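Local coordinates for protein tRNA (guanine(26)-N(2))-dimethyltransferase (Pyrococcus horikoshii, PDB 2EJU) that probably transfers two methyl groups from S-adenosyl-L-methionine to the N2 atom of guanine 26 in a number of tRNAs, at residues 120-125 against 143-148; 135-140 against 160-165. One frame throughout, in Å; residues are numbered along the deposited sequence.

Interaction 1. Residues 120-125 against 143-148; sequences DANRLM and PMEFLD. With SAH (S-adenosyl-L-homocysteine), chain B.
N122 and F146 have the nearest CA atoms of two first turns, helices 121-125 and 144-148, which run almost parallel (8° between their directions) with axes 9.6 Å apart. One hydrogen bond crosses between them: ND2 of N122 donates to the carbonyl O of E145 at 2.9 Å. The acceptor lies in the amide plane of N122, whereas the donor stands 41° out of the carbonyl plane of E145. OD1 of N122 is hydrogen-bonded to OG1 of T149, so both ends of this amide are used and its flip is fixed. A water accepts from ND2 and donates to OD2 of D120 and OE2 of E145, joining two carboxylates that might otherwise repel each other. The side chains of N122 and F146 cross at about a right angle, and ND2 of N122 and CB of A121 meet the ring obliquely, 3.6 Å and 4.0 Å from its CD1. OD1 of D120 sits at the ring edge, and CB of E145 lies over one face. A turn further along, CE of M125, swung over by a bend at chi3 (-69°), reaches CB of F146 at 4.0 Å.

D120 is the N-cap: its OD1 accepts from N of N122 and also, at 2.8 Å, from N6 of S-adenosyl-L-homocysteine. N of A121 donates to N1 of the same adenine at 2.7 Å, so the helix start recognises the N1/N6 edge of adenine, as in many class I methyltransferases. Around the pair, A121 and L124 rest on strand 73-78, L147 on strand 158-164, and M144 and L147 against helix 192-209.

Interaction 2. Residues 135-140 against 160-165; sequences IDLDPF and LGVTAT. With SAH (S-adenosyl-L-homocysteine), chain B.
I135, D136 and L137 pair in parallel with L160, G161 and V162, the axes of the two short strands 4.7 Å apart at closest and only 4° from the same direction. Three backbone hydrogen bonds join them: N of G161 to O of I135, N of L137 to O of G161 (2.7 Å, almost straight at 177°), and N of T163 to O of L137. CA of D136 adds a CA-H...O contact to O of G161.

Just past the end of strand 135-137, the D138 side chain reaches the ligand with its carboxylate. Its CB already lies 3.6 Å from the amino N of S-adenosyl-L-homocysteine, and CG, set anti to the backbone N (chi1 -169°), stays near that amine. The carboxylate then divides its work: OD1 accepts a weak hydrogen bond from OG1 of T163 at 3.3 Å, while OD2 takes a weak one from the ligand N at 3.0 Å and a salt bridge from R61. T163 lies alongside D138, pointing the same way; R61 is the stronger partner of the carboxylate. F140 lays one ring face against the ligand, with C5' 3.6 Å above its centre and SD 3.4 Å from CE1 of F140.

On the sheet face of I135 and L137, CB of I135 meets CD1 of L160 at 3.7 Å. On the other face, OD1 of D136 makes salt bridges with both R61 and R228.

These are adjacent interior strands of the Rossmann-like sheet: strand 132-137 also bonds to 50-53, and strand 158-164 to the antiparallel 226-235. Helix 144-153 packs on the I135 face, while V39 and N35 of helix 33-46 touch D136 and T163 respectively.

How the interactions relate
From the N terminus the chain passes through helix 121-127, strand 132-137, helix 144-153 and strand 158-164, and the two contacts alternate along it. Interaction 1 closes a loop from 120-125 to 143-148 that includes the first strand of interaction 2; interaction 2 then closes a loop from 135-140 to 160-165 that includes the second helix of interaction 1. The loops therefore cross, and the second is a beta-alpha-beta crossover. Interaction 1 pairs two helices, interaction 2 pairs two strands, and P143 and L147 pack the second helix on V162 and L160 of the sheet. Both touch S-adenosyl-L-homocysteine, its adenine in interaction 1 and its amino group and thioether in interaction 2.

Interaction 1. Residues 120-125 against 143-148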
loop_
_atom_site.group_PDB
_atom_site.type_symbol
_atom_site.label_atom_id
_atom_site.label_comp_id
_atom_site.label_asym_id
_atom_site.label_seq_id
_atom_site.Cartn_x
_atom_site.Cartn_y
_atom_site.Cartn_z
ATOM N N ASP A 120 0.790 -4.883 22.434
ATOM C CA ASP A 120 1.690 -5.043 21.299
ATOM C C ASP A 120 0.817 -5.649 20.207
ATOM O O ASP A 120 0.079 -6.616 20.459
ATOM C CB ASP A 120 2.805 -6.031 21.648
ATOM C CG ASP A 120 3.813 -6.215 20.520
ATOM O OD1 ASP A 120 3.542 -5.821 19.368
ATOM O OD2 ASP A 120 4.893 -6.773 20.799
ATOM N N ALA A 121 0.889 -5.088 19.004
ATOM C CA ALA A 121 0.093 -5.587 17.891
ATOM C C ALA A 121 0.374 -7.064 17.628
ATOM O O ALA A 121 -0.536 -7.810 17.278
ATOM C CB ALA A 121 0.375 -4.771 16.644
ATOM N N ASN A 122 1.630 -7.480 17.784
ATOM C CA ASN A 122 1.993 -8.879 17.567
ATOM C C ASN A 122 1.295 -9.785 18.571
ATOM O O ASN A 122 0.909 -10.910 18.243
ATOM C CB ASN A 122 3.507 -9.089 17.670
ATOM C CG ASN A 122 4.219 -8.837 16.359
ATOM O OD1 ASN A 122 3.717 -9.194 15.296
ATOM N ND2 ASN A 122 5.402 -8.234 16.428
ATOM N N ARG A 123 1.132 -9.297 19.797
ATOM C CA ARG A 123 0.468 -10.082 20.824
ATOM C C ARG A 123 -1.018 -10.200 20.502
ATOM O O ARG A 123 -1.572 -11.302 20.522
ATOM C CB ARG A 123 0.673 -9.453 22.208
ATOM C CG ARG A 123 0.102 -10.280 23.350
ATOM C CD ARG A 123 0.649 -9.818 24.693
ATOM N NE ARG A 123 0.166 -10.622 25.819
ATOM C CZ ARG A 123 -1.071 -10.572 26.307
ATOM N NH1 ARG A 123 -1.969 -9.757 25.771
ATOM N NH2 ARG A 123 -1.411 -11.333 27.343
ATOM N N LEU A 124 -1.661 -9.079 20.184
ATOM C CA LEU A 124 -3.088 -9.108 19.850
ATOM C C LEU A 124 -3.369 -10.022 18.653
ATOM O O LEU A 124 -4.272 -10.855 18.695
ATOM C CB LEU A 124 -3.608 -7.691 19.547
ATOM C CG LEU A 124 -5.047 -7.603 19.010
ATOM C CD1 LEU A 124 -6.003 -8.318 19.959
ATOM C CD2 LEU A 124 -5.457 -6.152 18.839
ATOM N N MET A 125 -2.587 -9.870 17.588
ATOM C CA MET A 125 -2.786 -10.680 16.399
ATOM C C MET A 125 -2.546 -12.165 16.647
ATOM O O MET A 125 -3.198 -13.015 16.035
ATOM C CB MET A 125 -1.912 -10.160 15.254
ATOM C CG MET A 125 -2.375 -8.794 14.728
ATOM S SD MET A 125 -1.561 -8.300 13.213
ATOM C CE MET A 125 0.152 -7.986 13.805
ATOM N N PRO A 143 6.808 -2.161 8.348
ATOM C CA PRO A 143 5.765 -3.037 8.891
ATOM C C PRO A 143 6.287 -4.463 9.083
ATOM O O PRO A 143 5.550 -5.352 9.509
ATOM C CB PRO A 143 4.701 -2.988 7.806
ATOM C CG PRO A 143 5.554 -3.073 6.563
ATOM C CD PRO A 143 6.742 -2.138 6.873
ATOM N N MET A 144 7.564 -4.670 8.781
ATOM C CA MET A 144 8.147 -6.003 8.862
ATOM C C MET A 144 8.109 -6.707 10.213
ATOM O O MET A 144 8.073 -7.939 10.267
ATOM C CB MET A 144 9.571 -5.979 8.302
ATOM C CG MET A 144 9.608 -5.618 6.822
ATOM S SD MET A 144 8.447 -6.603 5.808
ATOM C CE MET A 144 9.103 -8.296 6.096
ATOM N N GLU A 145 8.098 -5.947 11.302
ATOM C CA GLU A 145 8.044 -6.555 12.632
ATOM C C GLU A 145 6.678 -7.199 12.889
ATOM O O GLU A 145 6.544 -8.061 13.754
ATOM C CB GLU A 145 8.293 -5.496 13.715
ATOM C CG GLU A 145 8.288 -6.053 15.140
ATOM C CD GLU A 145 8.427 -4.981 16.210
ATOM O OE1 GLU A 145 8.799 -3.843 15.869
ATOM O OE2 GLU A 145 8.169 -5.279 17.397
ATOM N N PHE A 146 5.677 -6.786 12.115
ATOM C CA PHE A 146 4.311 -7.263 12.293
ATOM C C PHE A 146 3.742 -8.132 11.174
ATOM O O PHE A 146 2.696 -8.756 11.349
ATOM C CB PHE A 146 3.402 -6.042 12.483
ATOM C CG PHE A 146 3.933 -5.052 13.493
ATOM C CD1 PHE A 146 3.935 -5.360 14.853
ATOM C CD2 PHE A 146 4.472 -3.835 13.078
ATOM C CE1 PHE A 146 4.471 -4.474 15.785
ATOM C CE2 PHE A 146 5.013 -2.941 14.003
ATOM C CZ PHE A 146 5.013 -3.260 15.356
ATOM N N LEU A 147 4.431 -8.178 10.038
ATOM C CA LEU A 147 3.943 -8.917 8.879
ATOM C C LEU A 147 3.656 -10.409 9.026
ATOM O O LEU A 147 2.598 -10.882 8.596
ATOM C CB LEU A 147 4.897 -8.714 7.693
ATOM C CG LEU A 147 4.494 -9.417 6.391
ATOM C CD1 LEU A 147 3.176 -8.848 5.880
ATOM C CD2 LEU A 147 5.588 -9.239 5.334
ATOM N N ASP A 148 4.587 -11.157 9.613
ATOM C CA ASP A 148 4.384 -12.596 9.737
ATOM C C ASP A 148 3.173 -12.946 10.588
ATOM O O ASP A 148 2.393 -13.835 10.236
ATOM C CB ASP A 148 5.642 -13.275 10.296
ATOM C CG ASP A 148 5.556 -14.795 10.231
ATOM O OD1 ASP A 148 5.337 -15.327 9.126
ATOM O OD2 ASP A 148 5.705 -15.449 11.280
HETATM N N SAH B . -2.376 4.139 11.959
HETATM C CA SAH B . -2.414 5.487 11.965
HETATM C CB SAH B . -1.095 5.717 12.734
HETATM C CG SAH B . 0.125 5.248 13.439
HETATM S SD SAH B . 1.508 5.855 14.224
HETATM C C SAH B . -3.287 6.491 11.469
HETATM O O SAH B . -3.281 7.526 12.279
HETATM O OXT SAH B . -3.925 6.315 10.406
HETATM C "C5'" SAH B . 2.226 4.375 14.676
HETATM C "C4'" SAH B . 2.193 4.240 16.233
HETATM O "O4'" SAH B . 2.437 2.835 16.380
HETATM C "C3'" SAH B . 1.826 4.783 17.594
HETATM O "O3'" SAH B . 0.514 5.240 18.037
HETATM C "C2'" SAH B . 2.365 3.733 18.566
HETATM O "O2'" SAH B . 2.510 3.812 19.870
HETATM C "C1'" SAH B . 2.735 2.539 17.733
HETATM N N9 SAH B . 3.362 1.128 18.034
HETATM C C8 SAH B . 4.671 0.944 18.065
HETATM N N7 SAH B . 4.941 -0.297 18.328
HETATM C C5 SAH B . 3.817 -0.953 18.468
HETATM C C6 SAH B . 3.502 -2.294 18.754
HETATM N N6 SAH B . 4.480 -3.169 18.927
HETATM N N1 SAH B . 2.160 -2.695 18.843
HETATM C C2 SAH B . 1.124 -1.799 18.667
HETATM N N3 SAH B . 1.414 -0.483 18.388
HETATM C C4 SAH B . 2.750 -0.030 18.286
HETATM O O HOH W 1 6.768 -7.180 18.807
#

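Interaction 2. Residues 135-140 against 160-165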
loop_
_atom_site.group_PDB
_atom_site.type_symbol
_atom_site.label_atom_id
_atom_site.label_comp_id
_atom_site.label_asym_id
_atom_site.label_seq_id
_atom_site.Cartn_x
_atom_site.Cartn_y
_atom_site.Cartn_z
ATOM N N ILE A 135 -6.913 -6.557 7.795
ATOM C CA ILE A 135 -5.998 -5.988 8.776
ATOM C C ILE A 135 -5.214 -4.890 8.079
ATOM O O ILE A 135 -4.695 -5.085 6.978
ATOM C CB ILE A 135 -4.986 -7.020 9.322
ATOM C CG1 ILE A 135 -5.718 -8.130 10.088
ATOM C CG2 ILE A 135 -3.982 -6.317 10.260
ATOM C CD1 ILE A 135 -4.788 -9.246 10.563
ATOM N N ASP A 136 -5.151 -3.725 8.708
ATOM C CA ASP A 136 -4.408 -2.611 8.146
ATOM C C ASP A 136 -3.195 -2.386 9.050
ATOM O O ASP A 136 -3.330 -2.149 10.252
ATOM C CB ASP A 136 -5.295 -1.357 8.077
ATOM C CG ASP A 136 -4.658 -0.230 7.280
ATOM O OD1 ASP A 136 -5.396 0.663 6.807
ATOM O OD2 ASP A 136 -3.416 -0.231 7.128
ATOM N N LEU A 137 -2.012 -2.514 8.467
ATOM C CA LEU A 137 -0.766 -2.319 9.188
ATOM C C LEU A 137 -0.221 -0.976 8.762
ATOM O O LEU A 137 0.238 -0.822 7.630
ATOM C CB LEU A 137 0.254 -3.408 8.840
ATOM C CG LEU A 137 -0.068 -4.842 9.258
ATOM C CD1 LEU A 137 1.070 -5.762 8.835
ATOM C CD2 LEU A 137 -0.269 -4.907 10.775
ATOM N N ASP A 138 -0.280 -0.007 9.669
ATOM C CA ASP A 138 0.209 1.334 9.380
ATOM C C ASP A 138 1.135 1.789 10.507
ATOM O O ASP A 138 0.742 2.560 11.380
ATOM C CB ASP A 138 -0.972 2.292 9.254
ATOM C CG ASP A 138 -0.567 3.635 8.708
ATOM O OD1 ASP A 138 -0.052 3.683 7.568
ATOM O OD2 ASP A 138 -0.763 4.639 9.420
ATOM N N PRO A 139 2.390 1.317 10.496
ATOM C CA PRO A 139 3.374 1.668 11.521
ATOM C C PRO A 139 4.214 2.897 11.209
ATOM O O PRO A 139 4.048 3.536 10.172
ATOM C CB PRO A 139 4.242 0.426 11.577
ATOM C CG PRO A 139 4.365 0.101 10.114
ATOM C CD PRO A 139 2.928 0.271 9.605
ATOM N N PHE A 140 5.111 3.211 12.143
ATOM C CA PHE A 140 6.058 4.309 12.002
ATOM C C PHE A 140 7.218 3.707 11.219
ATOM O O PHE A 140 8.138 3.150 11.815
ATOM C CB PHE A 140 6.628 4.746 13.354
ATOM C CG PHE A 140 5.754 5.682 14.133
ATOM C CD1 PHE A 140 5.111 6.742 13.511
ATOM C CD2 PHE A 140 5.649 5.551 15.516
ATOM C CE1 PHE A 140 4.379 7.662 14.254
ATOM C CE2 PHE A 140 4.919 6.468 16.272
ATOM C CZ PHE A 140 4.285 7.523 15.642
ATOM N N LEU A 160 -5.109 -7.928 3.324
ATOM C CA LEU A 160 -4.066 -7.282 4.097
ATOM C C LEU A 160 -3.716 -5.932 3.491
ATOM O O LEU A 160 -3.473 -5.826 2.292
ATOM C CB LEU A 160 -2.829 -8.176 4.144
ATOM C CG LEU A 160 -1.909 -8.025 5.351
ATOM C CD1 LEU A 160 -2.700 -8.274 6.632
ATOM C CD2 LEU A 160 -0.748 -9.018 5.235
ATOM N N GLY A 161 -3.706 -4.903 4.334
ATOM C CA GLY A 161 -3.355 -3.563 3.893
ATOM C C GLY A 161 -2.055 -3.212 4.590
ATOM O O GLY A 161 -2.000 -3.128 5.815
ATOM N N VAL A 162 -0.998 -3.001 3.820
ATOM C CA VAL A 162 0.296 -2.715 4.416
ATOM C C VAL A 162 0.930 -1.423 3.927
ATOM O O VAL A 162 0.999 -1.168 2.727
ATOM C CB VAL A 162 1.281 -3.868 4.130
ATOM C CG1 VAL A 162 2.554 -3.677 4.928
ATOM C CG2 VAL A 162 0.626 -5.210 4.440
ATOM N N THR A 163 1.404 -0.622 4.872
ATOM C CA THR A 163 2.070 0.631 4.551
ATOM C C THR A 163 3.516 0.600 5.040
ATOM O O THR A 163 3.814 0.056 6.104
ATOM C CB THR A 163 1.384 1.835 5.224
ATOM O OG1 THR A 163 0.008 1.898 4.827
ATOM C CG2 THR A 163 2.085 3.130 4.822
ATOM N N ALA A 164 4.409 1.173 4.244
ATOM C CA ALA A 164 5.817 1.281 4.600
ATOM C C ALA A 164 6.111 2.771 4.463
ATOM O O ALA A 164 6.098 3.309 3.356
ATOM C CB ALA A 164 6.678 0.478 3.640
ATOM N N THR A 165 6.348 3.434 5.592
ATOM C CA THR A 165 6.613 4.869 5.599
ATOM C C THR A 165 8.059 5.226 5.310
ATOM O O THR A 165 8.336 6.268 4.718
ATOM C CB THR A 165 6.210 5.498 6.944
ATOM O OG1 THR A 165 4.808 5.294 7.156
ATOM C CG2 THR A 165 6.493 6.994 6.945
HETATM N N SAH B . -2.376 4.139 11.959
HETATM C CA SAH B . -2.414 5.487 11.965
HETATM C CB SAH B . -1.095 5.717 12.734
HETATM C CG SAH B . 0.125 5.248 13.439
HETATM S SD SAH B . 1.508 5.855 14.224
HETATM C C SAH B . -3.287 6.491 11.469
HETATM O O SAH B . -3.281 7.526 12.279
HETATM O OXT SAH B . -3.925 6.315 10.406
HETATM C "C5'" SAH B . 2.226 4.375 14.676
HETATM C "C4'" SAH B . 2.193 4.240 16.233
HETATM O "O4'" SAH B . 2.437 2.835 16.380
HETATM C "C3'" SAH B . 1.826 4.783 17.594
HETATM O "O3'" SAH B . 0.514 5.240 18.037
HETATM C "C2'" SAH B . 2.365 3.733 18.566
HETATM O "O2'" SAH B . 2.510 3.812 19.870
HETATM C "C1'" SAH B . 2.735 2.539 17.733
HETATM N N9 SAH B . 3.362 1.128 18.034
HETATM C C8 SAH B . 4.671 0.944 18.065
HETATM N N7 SAH B . 4.941 -0.297 18.328
HETATM C C5 SAH B . 3.817 -0.953 18.468
HETATM C C6 SAH B . 3.502 -2.294 18.754
HETATM N N6 SAH B . 4.480 -3.169 18.927
HETATM N N1 SAH B . 2.160 -2.695 18.843
HETATM C C2 SAH B . 1.124 -1.799 18.667
HETATM N N3 SAH B . 1.414 -0.483 18.388
HETATM C C4 SAH B . 2.750 -0.030 18.286
#